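RNA-dependent RNA Polymerase (Bombyx mori cytoplasmic polyhedrosis virus, PDB 6TZ0) catalyses RNA-templated RNA synthesis, making plus-strand transcripts from the double-stranded viral genome and, probably, the complementary minus strands during replication. Local coordinates at residues 584-589 / 597-602; 406-411 / 574-579; 464-469 / 496-501. All coordinates share one frame; numbering follows the deposited sequence.

Contact 1 of 3, residues 584-589 / 597-602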
ATOM      1  N   ALA A 584     -23.094  17.871 -10.790  1.00 23.19           N
ATOM      2  CA  ALA A 584     -23.851  17.338 -11.915  1.00 23.19           C
ATOM      3  C   ALA A 584     -24.384  18.468 -12.783  1.00 23.19           C
ATOM      4  O   ALA A 584     -24.917  19.455 -12.272  1.00 23.19           O
ATOM      5  CB  ALA A 584     -24.997  16.472 -11.410  1.00 23.19           C
ATOM      6  N   LYS A 585     -24.239  18.324 -14.098  1.00 23.19           N
ATOM      7  CA  LYS A 585     -24.615  19.381 -15.024  1.00 23.19           C
ATOM      8  C   LYS A 585     -24.767  18.809 -16.422  1.00 23.19           C
ATOM      9  O   LYS A 585     -24.308  17.705 -16.714  1.00 23.19           O
ATOM     10  CB  LYS A 585     -23.587  20.512 -15.034  1.00 23.19           C
ATOM     11  CG  LYS A 585     -22.217  20.152 -15.560  1.00 23.19           C
ATOM     12  CD  LYS A 585     -21.354  21.394 -15.546  1.00 23.19           C
ATOM     13  CE  LYS A 585     -20.007  21.169 -16.188  1.00 23.19           C
ATOM     14  NZ  LYS A 585     -19.135  20.292 -15.387  1.00 23.19           N
ATOM     15  N   ASN A 586     -25.427  19.579 -17.282  1.00 22.93           N
ATOM     16  CA  ASN A 586     -25.490  19.249 -18.697  1.00 22.93           C
ATOM     17  C   ASN A 586     -24.168  19.583 -19.365  1.00 22.93           C
ATOM     18  O   ASN A 586     -23.537  20.600 -19.073  1.00 22.93           O
ATOM     19  CB  ASN A 586     -26.615  20.005 -19.396  1.00 22.93           C
ATOM     20  CG  ASN A 586     -27.979  19.530 -18.985  1.00 22.93           C
ATOM     21  OD1 ASN A 586     -28.205  18.341 -18.799  1.00 22.93           O
ATOM     22  ND2 ASN A 586     -28.907  20.462 -18.844  1.00 22.93           N
ATOM     23  N   MET A 587     -23.769  18.730 -20.297  1.00 25.00           N
ATOM     24  CA  MET A 587     -22.406  18.725 -20.798  1.00 25.00           C
ATOM     25  C   MET A 587     -22.441  18.414 -22.284  1.00 25.00           C
ATOM     26  O   MET A 587     -23.154  17.502 -22.702  1.00 25.00           O
ATOM     27  CB  MET A 587     -21.597  17.689 -20.017  1.00 25.00           C
ATOM     28  CG  MET A 587     -20.136  17.552 -20.340  1.00 25.00           C
ATOM     29  SD  MET A 587     -19.445  16.364 -19.174  1.00 25.00           S
ATOM     30  CE  MET A 587     -17.812  16.109 -19.842  1.00 25.00           C
ATOM     31  N   GLU A 588     -21.711  19.193 -23.077  1.00 25.62           N
ATOM     32  CA  GLU A 588     -21.633  18.938 -24.510  1.00 25.62           C
ATOM     33  C   GLU A 588     -20.816  17.680 -24.756  1.00 25.62           C
ATOM     34  O   GLU A 588     -19.787  17.457 -24.115  1.00 25.62           O
ATOM     35  CB  GLU A 588     -21.012  20.133 -25.227  1.00 25.62           C
ATOM     36  CG  GLU A 588     -21.011  20.027 -26.731  1.00 25.62           C
ATOM     37  CD  GLU A 588     -20.376  21.225 -27.392  1.00 25.62           C
ATOM     38  OE1 GLU A 588     -19.947  22.144 -26.666  1.00 25.62           O
ATOM     39  OE2 GLU A 588     -20.293  21.245 -28.638  1.00 25.62           O
ATOM     40  N   VAL A 589     -21.275  16.841 -25.681  1.00 22.44           N
ATOM     41  CA  VAL A 589     -20.798  15.469 -25.732  1.00 22.44           C
ATOM     42  C   VAL A 589     -20.858  14.976 -27.173  1.00 22.44           C
ATOM     43  O   VAL A 589     -21.628  15.486 -27.987  1.00 22.44           O
ATOM     44  CB  VAL A 589     -21.642  14.609 -24.758  1.00 22.44           C
ATOM     45  CG1 VAL A 589     -22.990  14.229 -25.333  1.00 22.44           C
ATOM     46  CG2 VAL A 589     -20.910  13.429 -24.294  1.00 22.44           C
ATOM     47  N   SER A 597     -22.663  17.541 -32.038  1.00 23.70           N
ATOM     48  CA  SER A 597     -22.458  17.300 -30.618  1.00 23.70           C
ATOM     49  C   SER A 597     -23.790  17.343 -29.885  1.00 23.70           C
ATOM     50  O   SER A 597     -24.633  18.200 -30.158  1.00 23.70           O
ATOM     51  CB  SER A 597     -21.498  18.325 -30.017  1.00 23.70           C
ATOM     52  OG  SER A 597     -22.077  19.612 -29.998  1.00 23.70           O
ATOM     53  N   GLN A 598     -23.972  16.416 -28.955  1.00 21.66           N
ATOM     54  CA  GLN A 598     -25.207  16.274 -28.211  1.00 21.66           C
ATOM     55  C   GLN A 598     -25.023  16.881 -26.825  1.00 21.66           C
ATOM     56  O   GLN A 598     -23.926  17.283 -26.439  1.00 21.66           O
ATOM     57  CB  GLN A 598     -25.593  14.798 -28.118  1.00 21.66           C
ATOM     58  CG  GLN A 598     -25.667  14.065 -29.451  1.00 21.66           C
ATOM     59  CD  GLN A 598     -26.742  14.590 -30.367  1.00 21.66           C
ATOM     60  OE1 GLN A 598     -26.456  15.221 -31.380  1.00 21.66           O
ATOM     61  NE2 GLN A 598     -27.991  14.326 -30.022  1.00 21.66           N
ATOM     62  N   VAL A 599     -26.105  16.951 -26.059  1.00 19.63           N
ATOM     63  CA  VAL A 599     -26.055  17.444 -24.688  1.00 19.63           C
ATOM     64  C   VAL A 599     -26.636  16.371 -23.784  1.00 19.63           C
ATOM     65  O   VAL A 599     -27.794  15.977 -23.952  1.00 19.63           O
ATOM     66  CB  VAL A 599     -26.808  18.773 -24.513  1.00 19.63           C
ATOM     67  CG1 VAL A 599     -26.887  19.139 -23.058  1.00 19.63           C
ATOM     68  CG2 VAL A 599     -26.112  19.882 -25.277  1.00 19.63           C
ATOM     69  N   LYS A 600     -25.835  15.884 -22.846  1.00 21.78           N
ATOM     70  CA  LYS A 600     -26.276  14.887 -21.887  1.00 21.78           C
ATOM     71  C   LYS A 600     -26.055  15.395 -20.475  1.00 21.78           C
ATOM     72  O   LYS A 600     -25.208  16.253 -20.227  1.00 21.78           O
ATOM     73  CB  LYS A 600     -25.555  13.550 -22.070  1.00 21.78           C
ATOM     74  CG  LYS A 600     -25.856  12.870 -23.385  1.00 21.78           C
ATOM     75  CD  LYS A 600     -27.304  12.440 -23.458  1.00 21.78           C
ATOM     76  CE  LYS A 600     -27.575  11.632 -24.706  1.00 21.78           C
ATOM     77  NZ  LYS A 600     -27.521  12.465 -25.933  1.00 21.78           N
ATOM     78  N   TYR A 601     -26.843  14.854 -19.556  1.00 21.92           N
ATOM     79  CA  TYR A 601     -26.710  15.157 -18.139  1.00 21.92           C
ATOM     80  C   TYR A 601     -25.684  14.210 -17.536  1.00 21.92           C
ATOM     81  O   TYR A 601     -25.863  12.989 -17.572  1.00 21.92           O
ATOM     82  CB  TYR A 601     -28.061  15.010 -17.451  1.00 21.92           C
ATOM     83  CG  TYR A 601     -28.107  15.462 -16.017  1.00 21.92           C
ATOM     84  CD1 TYR A 601     -28.253  16.802 -15.701  1.00 21.92           C
ATOM     85  CD2 TYR A 601     -28.012  14.549 -14.982  1.00 21.92           C
ATOM     86  CE1 TYR A 601     -28.305  17.219 -14.396  1.00 21.92           C
ATOM     87  CE2 TYR A 601     -28.060  14.957 -13.674  1.00 21.92           C
ATOM     88  CZ  TYR A 601     -28.208  16.291 -13.387  1.00 21.92           C
ATOM     89  OH  TYR A 601     -28.262  16.703 -12.080  1.00 21.92           O
ATOM     90  N   VAL A 602     -24.602  14.764 -17.001  1.00 21.59           N
ATOM     91  CA  VAL A 602     -23.478  13.985 -16.500  1.00 21.59           C
ATOM     92  C   VAL A 602     -23.320  14.283 -15.016  1.00 21.59           C
ATOM     93  O   VAL A 602     -23.174  15.446 -14.632  1.00 21.59           O
ATOM     94  CB  VAL A 602     -22.184  14.320 -17.262  1.00 21.59           C
ATOM     95  CG1 VAL A 602     -21.031  13.506 -16.739  1.00 21.59           C
ATOM     96  CG2 VAL A 602     -22.360  14.100 -18.750  1.00 21.59           C
TER

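Contact 2 of 3, residues 406-411 / 574-579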
ATOM      1  N   LYS A 406     -26.651   1.354  -7.596  1.00 30.87           N
ATOM      2  CA  LYS A 406     -27.609   1.558  -6.514  1.00 30.87           C
ATOM      3  C   LYS A 406     -26.910   1.651  -5.162  1.00 30.87           C
ATOM      4  O   LYS A 406     -27.322   2.435  -4.302  1.00 30.87           O
ATOM      5  CB  LYS A 406     -28.633   0.421  -6.533  1.00 30.87           C
ATOM      6  CG  LYS A 406     -29.801   0.538  -5.558  1.00 30.87           C
ATOM      7  CD  LYS A 406     -29.607  -0.323  -4.314  1.00 30.87           C
ATOM      8  CE  LYS A 406     -30.816  -0.253  -3.405  1.00 30.87           C
ATOM      9  NZ  LYS A 406     -30.622  -1.054  -2.167  1.00 30.87           N
ATOM     10  N   ARG A 407     -25.849   0.866  -4.961  1.00 30.01           N
ATOM     11  CA  ARG A 407     -25.106   0.941  -3.704  1.00 30.01           C
ATOM     12  C   ARG A 407     -24.289   2.226  -3.604  1.00 30.01           C
ATOM     13  O   ARG A 407     -24.150   2.794  -2.516  1.00 30.01           O
ATOM     14  CB  ARG A 407     -24.200  -0.278  -3.564  1.00 30.01           C
ATOM     15  CG  ARG A 407     -24.940  -1.557  -3.276  1.00 30.01           C
ATOM     16  CD  ARG A 407     -23.988  -2.727  -3.225  1.00 30.01           C
ATOM     17  NE  ARG A 407     -24.704  -3.973  -2.982  1.00 30.01           N
ATOM     18  CZ  ARG A 407     -24.916  -4.482  -1.777  1.00 30.01           C
ATOM     19  NH1 ARG A 407     -24.451  -3.859  -0.707  1.00 30.01           N
ATOM     20  NH2 ARG A 407     -25.583  -5.617  -1.639  1.00 30.01           N
ATOM     21  N   VAL A 408     -23.732   2.687  -4.726  1.00 29.71           N
ATOM     22  CA  VAL A 408     -22.901   3.888  -4.744  1.00 29.71           C
ATOM     23  C   VAL A 408     -23.743   5.138  -4.512  1.00 29.71           C
ATOM     24  O   VAL A 408     -23.281   6.099  -3.881  1.00 29.71           O
ATOM     25  CB  VAL A 408     -22.101   3.920  -6.068  1.00 29.71           C
ATOM     26  CG1 VAL A 408     -21.490   5.271  -6.367  1.00 29.71           C
ATOM     27  CG2 VAL A 408     -20.971   2.919  -6.002  1.00 29.71           C
ATOM     28  N   ASN A 409     -25.009   5.124  -4.946  1.00 30.40           N
ATOM     29  CA  ASN A 409     -25.881   6.282  -4.749  1.00 30.40           C
ATOM     30  C   ASN A 409     -26.179   6.566  -3.279  1.00 30.40           C
ATOM     31  O   ASN A 409     -26.517   7.701  -2.931  1.00 30.40           O
ATOM     32  CB  ASN A 409     -27.192   6.085  -5.500  1.00 30.40           C
ATOM     33  CG  ASN A 409     -27.023   6.168  -6.989  1.00 30.40           C
ATOM     34  OD1 ASN A 409     -26.258   6.986  -7.492  1.00 30.40           O
ATOM     35  ND2 ASN A 409     -27.751   5.333  -7.712  1.00 30.40           N
ATOM     36  N   GLY A 410     -26.053   5.573  -2.405  1.00 32.13           N
ATOM     37  CA  GLY A 410     -26.385   5.770  -1.009  1.00 32.13           C
ATOM     38  C   GLY A 410     -25.201   6.015  -0.098  1.00 32.13           C
ATOM     39  O   GLY A 410     -25.269   5.732   1.100  1.00 32.13           O
ATOM     40  N   ILE A 411     -24.115   6.549  -0.646  1.00 33.35           N
ATOM     41  CA  ILE A 411     -22.899   6.822   0.108  1.00 33.35           C
ATOM     42  C   ILE A 411     -22.597   8.310   0.018  1.00 33.35           C
ATOM     43  O   ILE A 411     -22.633   8.889  -1.073  1.00 33.35           O
ATOM     44  CB  ILE A 411     -21.712   5.989  -0.423  1.00 33.35           C
ATOM     45  CG1 ILE A 411     -21.978   4.499  -0.238  1.00 33.35           C
ATOM     46  CG2 ILE A 411     -20.415   6.372   0.253  1.00 33.35           C
ATOM     47  CD1 ILE A 411     -20.988   3.626  -0.954  1.00 33.35           C
ATOM     48  N   CYS A 574     -25.148   5.606 -12.412  1.00 28.16           N
ATOM     49  CA  CYS A 574     -25.496   6.101 -11.089  1.00 28.16           C
ATOM     50  C   CYS A 574     -26.014   7.536 -11.155  1.00 28.16           C
ATOM     51  O   CYS A 574     -26.146   8.133 -12.225  1.00 28.16           O
ATOM     52  CB  CYS A 574     -24.301   5.992 -10.143  1.00 28.16           C
ATOM     53  SG  CYS A 574     -22.887   7.015 -10.554  1.00 28.16           S
ATOM     54  N   THR A 575     -26.338   8.092  -9.987  1.00 30.14           N
ATOM     55  CA  THR A 575     -26.824   9.469  -9.862  1.00 30.14           C
ATOM     56  C   THR A 575     -26.171  10.057  -8.612  1.00 30.14           C
ATOM     57  O   THR A 575     -26.724   9.972  -7.512  1.00 30.14           O
ATOM     58  CB  THR A 575     -28.345   9.508  -9.778  1.00 30.14           C
ATOM     59  OG1 THR A 575     -28.903   8.831 -10.909  1.00 30.14           O
ATOM     60  CG2 THR A 575     -28.851  10.943  -9.785  1.00 30.14           C
ATOM     61  N   VAL A 576     -24.987  10.636  -8.782  1.00 26.35           N
ATOM     62  CA  VAL A 576     -24.208  11.178  -7.669  1.00 26.35           C
ATOM     63  C   VAL A 576     -23.830  12.616  -7.987  1.00 26.35           C
ATOM     64  O   VAL A 576     -22.982  12.849  -8.856  1.00 26.35           O
ATOM     65  CB  VAL A 576     -22.943  10.345  -7.394  1.00 26.35           C
ATOM     66  CG1 VAL A 576     -22.099  10.991  -6.306  1.00 26.35           C
ATOM     67  CG2 VAL A 576     -23.291   8.928  -6.995  1.00 26.35           C
ATOM     68  N   PRO A 577     -24.427  13.609  -7.342  1.00 24.76           N
ATOM     69  CA  PRO A 577     -23.901  14.968  -7.439  1.00 24.76           C
ATOM     70  C   PRO A 577     -22.911  15.235  -6.317  1.00 24.76           C
ATOM     71  O   PRO A 577     -22.916  14.566  -5.281  1.00 24.76           O
ATOM     72  CB  PRO A 577     -25.153  15.833  -7.279  1.00 24.76           C
ATOM     73  CG  PRO A 577     -26.001  15.034  -6.366  1.00 24.76           C
ATOM     74  CD  PRO A 577     -25.749  13.587  -6.695  1.00 24.76           C
ATOM     75  N   ARG A 578     -22.048  16.224  -6.561  1.00 26.02           N
ATOM     76  CA  ARG A 578     -21.158  16.816  -5.559  1.00 26.02           C
ATOM     77  C   ARG A 578     -20.185  15.782  -4.982  1.00 26.02           C
ATOM     78  O   ARG A 578     -20.285  15.373  -3.828  1.00 26.02           O
ATOM     79  CB  ARG A 578     -21.952  17.493  -4.430  1.00 26.02           C
ATOM     80  CG  ARG A 578     -22.358  18.929  -4.674  1.00 26.02           C
ATOM     81  CD  ARG A 578     -23.467  19.024  -5.673  1.00 26.02           C
ATOM     82  NE  ARG A 578     -24.047  20.348  -5.755  1.00 26.02           N
ATOM     83  CZ  ARG A 578     -24.952  20.685  -6.660  1.00 26.02           C
ATOM     84  NH1 ARG A 578     -25.448  21.903  -6.671  1.00 26.02           N
ATOM     85  NH2 ARG A 578     -25.353  19.800  -7.556  1.00 26.02           N
ATOM     86  N   PHE A 579     -19.261  15.331  -5.827  1.00 25.63           N
ATOM     87  CA  PHE A 579     -18.202  14.477  -5.298  1.00 25.63           C
ATOM     88  C   PHE A 579     -17.001  15.277  -4.808  1.00 25.63           C
ATOM     89  O   PHE A 579     -16.694  15.266  -3.617  1.00 25.63           O
ATOM     90  CB  PHE A 579     -17.774  13.428  -6.328  1.00 25.63           C
ATOM     91  CG  PHE A 579     -16.520  12.696  -5.954  1.00 25.63           C
ATOM     92  CD1 PHE A 579     -16.453  11.940  -4.797  1.00 25.63           C
ATOM     93  CD2 PHE A 579     -15.419  12.728  -6.788  1.00 25.63           C
ATOM     94  CE1 PHE A 579     -15.293  11.270  -4.461  1.00 25.63           C
ATOM     95  CE2 PHE A 579     -14.267  12.053  -6.460  1.00 25.63           C
ATOM     96  CZ  PHE A 579     -14.204  11.321  -5.299  1.00 25.63           C
TER

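Contact 3 of 3, residues 464-469 / 496-501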
ATOM      1  N   GLU A 464      -9.056  23.519 -10.013  1.00 33.47           N
ATOM      2  CA  GLU A 464      -7.663  23.641 -10.425  1.00 33.47           C
ATOM      3  C   GLU A 464      -6.709  22.837  -9.557  1.00 33.47           C
ATOM      4  O   GLU A 464      -5.544  22.679  -9.935  1.00 33.47           O
ATOM      5  CB  GLU A 464      -7.248  25.109 -10.429  1.00 33.47           C
ATOM      6  CG  GLU A 464      -7.916  25.914 -11.527  1.00 33.47           C
ATOM      7  CD  GLU A 464      -7.437  25.515 -12.914  1.00 33.47           C
ATOM      8  OE1 GLU A 464      -6.246  25.166 -13.056  1.00 33.47           O
ATOM      9  OE2 GLU A 464      -8.252  25.537 -13.860  1.00 33.47           O
ATOM     10  N   ARG A 465      -7.183  22.331  -8.419  1.00 30.99           N
ATOM     11  CA  ARG A 465      -6.390  21.471  -7.550  1.00 30.99           C
ATOM     12  C   ARG A 465      -5.951  20.191  -8.256  1.00 30.99           C
ATOM     13  O   ARG A 465      -4.806  19.745  -8.100  1.00 30.99           O
ATOM     14  CB  ARG A 465      -7.211  21.170  -6.299  1.00 30.99           C
ATOM     15  CG  ARG A 465      -6.592  20.204  -5.353  1.00 30.99           C
ATOM     16  CD  ARG A 465      -7.318  20.189  -4.030  1.00 30.99           C
ATOM     17  NE  ARG A 465      -8.719  19.788  -4.100  1.00 30.99           N
ATOM     18  CZ  ARG A 465      -9.153  18.535  -4.007  1.00 30.99           C
ATOM     19  NH1 ARG A 465     -10.450  18.282  -4.060  1.00 30.99           N
ATOM     20  NH2 ARG A 465      -8.295  17.538  -3.855  1.00 30.99           N
ATOM     21  N   ILE A 466      -6.827  19.626  -9.087  1.00 30.72           N
ATOM     22  CA  ILE A 466      -6.529  18.381  -9.788  1.00 30.72           C
ATOM     23  C   ILE A 466      -5.450  18.600 -10.845  1.00 30.72           C
ATOM     24  O   ILE A 466      -4.499  17.813 -10.972  1.00 30.72           O
ATOM     25  CB  ILE A 466      -7.821  17.826 -10.411  1.00 30.72           C
ATOM     26  CG1 ILE A 466      -8.914  17.685  -9.346  1.00 30.72           C
ATOM     27  CG2 ILE A 466      -7.554  16.520 -11.101  1.00 30.72           C
ATOM     28  CD1 ILE A 466      -8.572  16.758  -8.211  1.00 30.72           C
ATOM     29  N   PHE A 467      -5.564  19.692 -11.602  1.00 32.96           N
ATOM     30  CA  PHE A 467      -4.564  19.974 -12.621  1.00 32.96           C
ATOM     31  C   PHE A 467      -3.248  20.400 -11.995  1.00 32.96           C
ATOM     32  O   PHE A 467      -2.188  20.157 -12.571  1.00 32.96           O
ATOM     33  CB  PHE A 467      -5.058  21.053 -13.578  1.00 32.96           C
ATOM     34  CG  PHE A 467      -6.392  20.760 -14.179  1.00 32.96           C
ATOM     35  CD1 PHE A 467      -6.580  19.653 -14.979  1.00 32.96           C
ATOM     36  CD2 PHE A 467      -7.443  21.641 -14.002  1.00 32.96           C
ATOM     37  CE1 PHE A 467      -7.807  19.394 -15.543  1.00 32.96           C
ATOM     38  CE2 PHE A 467      -8.668  21.393 -14.567  1.00 32.96           C
ATOM     39  CZ  PHE A 467      -8.850  20.271 -15.341  1.00 32.96           C
ATOM     40  N   LYS A 468      -3.299  21.026 -10.820  1.00 35.13           N
ATOM     41  CA  LYS A 468      -2.076  21.310 -10.081  1.00 35.13           C
ATOM     42  C   LYS A 468      -1.392  20.023  -9.636  1.00 35.13           C
ATOM     43  O   LYS A 468      -0.160  19.931  -9.645  1.00 35.13           O
ATOM     44  CB  LYS A 468      -2.401  22.196  -8.880  1.00 35.13           C
ATOM     45  CG  LYS A 468      -1.203  22.632  -8.077  1.00 35.13           C
ATOM     46  CD  LYS A 468      -1.610  23.581  -6.970  1.00 35.13           C
ATOM     47  CE  LYS A 468      -2.340  22.841  -5.866  1.00 35.13           C
ATOM     48  NZ  LYS A 468      -2.629  23.724  -4.702  1.00 35.13           N
ATOM     49  N   SER A 469      -2.175  19.010  -9.266  1.00 34.06           N
ATOM     50  CA  SER A 469      -1.590  17.727  -8.890  1.00 34.06           C
ATOM     51  C   SER A 469      -1.011  16.967 -10.068  1.00 34.06           C
ATOM     52  O   SER A 469      -0.088  16.171  -9.875  1.00 34.06           O
ATOM     53  CB  SER A 469      -2.622  16.837  -8.238  1.00 34.06           C
ATOM     54  OG  SER A 469      -3.594  16.420  -9.178  1.00 34.06           O
ATOM     55  N   ARG A 496      -3.752  13.203  -6.278  1.00 35.09           N
ATOM     56  CA  ARG A 496      -3.660  11.975  -7.059  1.00 35.09           C
ATOM     57  C   ARG A 496      -4.282  10.802  -6.325  1.00 35.09           C
ATOM     58  O   ARG A 496      -4.802   9.884  -6.964  1.00 35.09           O
ATOM     59  CB  ARG A 496      -2.212  11.644  -7.398  1.00 35.09           C
ATOM     60  CG  ARG A 496      -1.583  12.499  -8.453  1.00 35.09           C
ATOM     61  CD  ARG A 496      -0.194  11.967  -8.717  1.00 35.09           C
ATOM     62  NE  ARG A 496       0.568  12.756  -9.674  1.00 35.09           N
ATOM     63  CZ  ARG A 496       0.562  12.539 -10.983  1.00 35.09           C
ATOM     64  NH1 ARG A 496      -0.179  11.565 -11.492  1.00 35.09           N
ATOM     65  NH2 ARG A 496       1.296  13.297 -11.782  1.00 35.09           N
ATOM     66  N   LEU A 497      -4.234  10.810  -4.993  1.00 33.46           N
ATOM     67  CA  LEU A 497      -4.953   9.801  -4.229  1.00 33.46           C
ATOM     68  C   LEU A 497      -6.453  10.021  -4.329  1.00 33.46           C
ATOM     69  O   LEU A 497      -7.235   9.069  -4.278  1.00 33.46           O
ATOM     70  CB  LEU A 497      -4.491   9.834  -2.774  1.00 33.46           C
ATOM     71  CG  LEU A 497      -4.939   8.692  -1.870  1.00 33.46           C
ATOM     72  CD1 LEU A 497      -4.337   7.396  -2.348  1.00 33.46           C
ATOM     73  CD2 LEU A 497      -4.573   8.953  -0.430  1.00 33.46           C
ATOM     74  N   PHE A 498      -6.870  11.276  -4.483  1.00 29.99           N
ATOM     75  CA  PHE A 498      -8.282  11.598  -4.600  1.00 29.99           C
ATOM     76  C   PHE A 498      -8.839  11.204  -5.957  1.00 29.99           C
ATOM     77  O   PHE A 498     -10.024  10.877  -6.061  1.00 29.99           O
ATOM     78  CB  PHE A 498      -8.481  13.090  -4.351  1.00 29.99           C
ATOM     79  CG  PHE A 498      -9.909  13.528  -4.370  1.00 29.99           C
ATOM     80  CD1 PHE A 498     -10.730  13.289  -3.287  1.00 29.99           C
ATOM     81  CD2 PHE A 498     -10.431  14.183  -5.474  1.00 29.99           C
ATOM     82  CE1 PHE A 498     -12.039  13.695  -3.294  1.00 29.99           C
ATOM     83  CE2 PHE A 498     -11.743  14.587  -5.488  1.00 29.99           C
ATOM     84  CZ  PHE A 498     -12.547  14.343  -4.396  1.00 29.99           C
ATOM     85  N   LEU A 499      -8.016  11.242  -7.007  1.00 29.90           N
ATOM     86  CA  LEU A 499      -8.494  10.832  -8.325  1.00 29.90           C
ATOM     87  C   LEU A 499      -8.765   9.336  -8.393  1.00 29.90           C
ATOM     88  O   LEU A 499      -9.641   8.894  -9.142  1.00 29.90           O
ATOM     89  CB  LEU A 499      -7.499  11.228  -9.410  1.00 29.90           C
ATOM     90  CG  LEU A 499      -7.477  12.703  -9.771  1.00 29.90           C
ATOM     91  CD1 LEU A 499      -6.402  12.953 -10.808  1.00 29.90           C
ATOM     92  CD2 LEU A 499      -8.844  13.105 -10.288  1.00 29.90           C
ATOM     93  N   SER A 500      -8.033   8.543  -7.625  1.00 29.88           N
ATOM     94  CA  SER A 500      -8.247   7.107  -7.616  1.00 29.88           C
ATOM     95  C   SER A 500      -9.240   6.656  -6.557  1.00 29.88           C
ATOM     96  O   SER A 500      -9.311   5.458  -6.275  1.00 29.88           O
ATOM     97  CB  SER A 500      -6.915   6.393  -7.405  1.00 29.88           C
ATOM     98  OG  SER A 500      -6.377   6.697  -6.135  1.00 29.88           O
ATOM     99  N   PHE A 501     -10.009   7.570  -5.970  1.00 28.29           N
ATOM    100  CA  PHE A 501     -10.849   7.180  -4.847  1.00 28.29           C
ATOM    101  C   PHE A 501     -12.205   6.664  -5.308  1.00 28.29           C
ATOM    102  O   PHE A 501     -12.719   5.686  -4.756  1.00 28.29           O
ATOM    103  CB  PHE A 501     -11.009   8.345  -3.880  1.00 28.29           C
ATOM    104  CG  PHE A 501     -11.762   7.989  -2.644  1.00 28.29           C
ATOM    105  CD1 PHE A 501     -11.195   7.152  -1.701  1.00 28.29           C
ATOM    106  CD2 PHE A 501     -13.025   8.500  -2.413  1.00 28.29           C
ATOM    107  CE1 PHE A 501     -11.880   6.818  -0.561  1.00 28.29           C
ATOM    108  CE2 PHE A 501     -13.711   8.167  -1.276  1.00 28.29           C
ATOM    109  CZ  PHE A 501     -13.138   7.327  -0.347  1.00 28.29           C
TER

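Contact 1 of 3, residues 584-589 / 597-602
Lys585 to Val589 and Gln598 to Val602 pair as the two antiparallel strands of a beta hairpin. Their axes come within 4.5 Å and run at 142°, well short of exactly antiparallel. Lys585 with Val602, Met587 with Lys600 and Val589 with Gln598 are hydrogen-bonded pairs, each joined by two backbone bonds. Asn586 with Tyr601 and Glu588 with Val599 are the non-hydrogen-bonded pairs between them. On the face of Met587, Val589 and Val602, SD of Met587 rests 3.7 Å from CG2 of Val602. CG1 of Val589 packs on CG of Lys600, whose ammonium forms a salt bridge with Glu591. Strand 370-375 continues the sheet beyond strand 585-591, where Met373 touches Val589 and Asn375 Met587; Gln607 packs on Val602. On the other face, OD1 of Asn586 lies at the edge of the Tyr601 ring, in its plane, 3.5 Å from CD1. The amide is turned 75° from the ring. CB of Ala584 sits 3.3 Å from OH of Tyr601. Near the turn the Glu588 chain is extended, with CG anti to the backbone N (chi1 -174°). Its carboxylate takes a hydrogen bond from OG of Ser597, 2.8 Å from OE2, on the anti side of that oxygen.

Contact 2 of 3, residues 406-411 / 574-579
Asn409 and Thr575 make a small polar contact between a helix end and a loop, inside the central polymerase domain. Asn409 lies at the C-terminal end of helix 401-409. Thr575 belongs to the loop that leaves helix 557-573 and leads to strand 585-591. The two segments bury 193 Å² in all, and most of this falls on Asn409, Val408 and the residues Cys574 to Val576. The side chain of Asn409 reaches to the loop. Its CG is anti to the carbonyl carbon (chi1 -70°), and the amide oxygen is the atom that arrives at the loop. N of Thr575 donates a hydrogen bond to OD1 of Asn409 at 2.7 Å. The N-H points almost straight at the oxygen, with an angle of 164°. The donor stands 20° out of the amide plane. Around the same oxygen, CB of Cys574 comes to 3.4 Å from OD1 of Asn409, and CG2 of Val576 comes to 3.6 Å from it. Beside this bond, CG1 of Val408 meets CG2 of Val576 at 4.1 Å, the two side chains crossing at about a right angle. Val576 also touches His413 of the next helix, and its backbone is bonded to Ala604. The loop is thus held by helix 401-409, by His413 and by the backbone of Ala604. A side-chain carbonyl serves a backbone N-H where the chain has just left the helix and no longer follows its bonding pattern. The amide thus ties the two helix ends together without any charged group.

Contact 3 of 3, residues 464-469 / 496-501
Ile466 and Leu499 form the close part of this contact between helix 464-469 and the short, weakly bonded helix around residues 496-499. CG2 of Ile466 lies 3.7 Å from CD2 of Leu499 and nearly as close to its CD1, so one methyl meets both tips of the leucine. CG of Leu499, anti to the carbonyl carbon (chi1 -75°), lies 4.0 Å from CG2 of Ile466. CD1 of Ile466 continues the apolar patch toward Phe498, 4.2 Å from CD2 of the ring, and the two side chains cross at about a right angle. Leu611 and Glu612 of helix 604-614 border this patch. The rest is looser. NH1 of Arg465 stands over one face of the Phe498 ring, offset toward the rim, 4.2 Å from CE2. The guanidinium and ring planes are 63° apart. CZ of Arg465 is 5.1 Å from the ring centroid of Phe498, so any cation-pi attraction is weak. NE bonds the carbonyl of Glu459 and NH1 that of Tyr460, while NH2 makes the salt bridge to Asp495. At the far end, NE of Arg496 lies 3.5 Å from O of Ser469. NH2 of Arg496 hydrogen-bonds the carbonyl of Ala472. Lys334 of the Viral structural protein 4 chain, a like charge, is also close, and that chain packs on Glu464 and Phe467. Phe498 also stacks on Phe579 and meets Trp417 edge-to-face, which extends the apolar packing. These short helices precede strand 541-548, which carries metal-binding Asp547, and probably belong to the polymerase fingers.

Overall arrangement
All three contacts lie in the central polymerase domain, away from the nucleotide- and metal-binding sites. Their centres are about 18 to 22 Å apart. Residues 464-501 of contact 3 fall in the chain between 411 and 574, the two halves of contact 2; contact 1 follows. Contacts 2 and 3 meet directly, where CE2 of Phe579 is 3.5 Å from CZ of Phe498. Contacts 1 and 2 touch at Ala584 and Pro577. Contacts 1 and 3 stay about 10 Å apart at their nearest atoms. Helix 604-614 borders all three. Each also reaches the Viral structural protein 4 chain, so this flank joins the domain's packing to its partner protein.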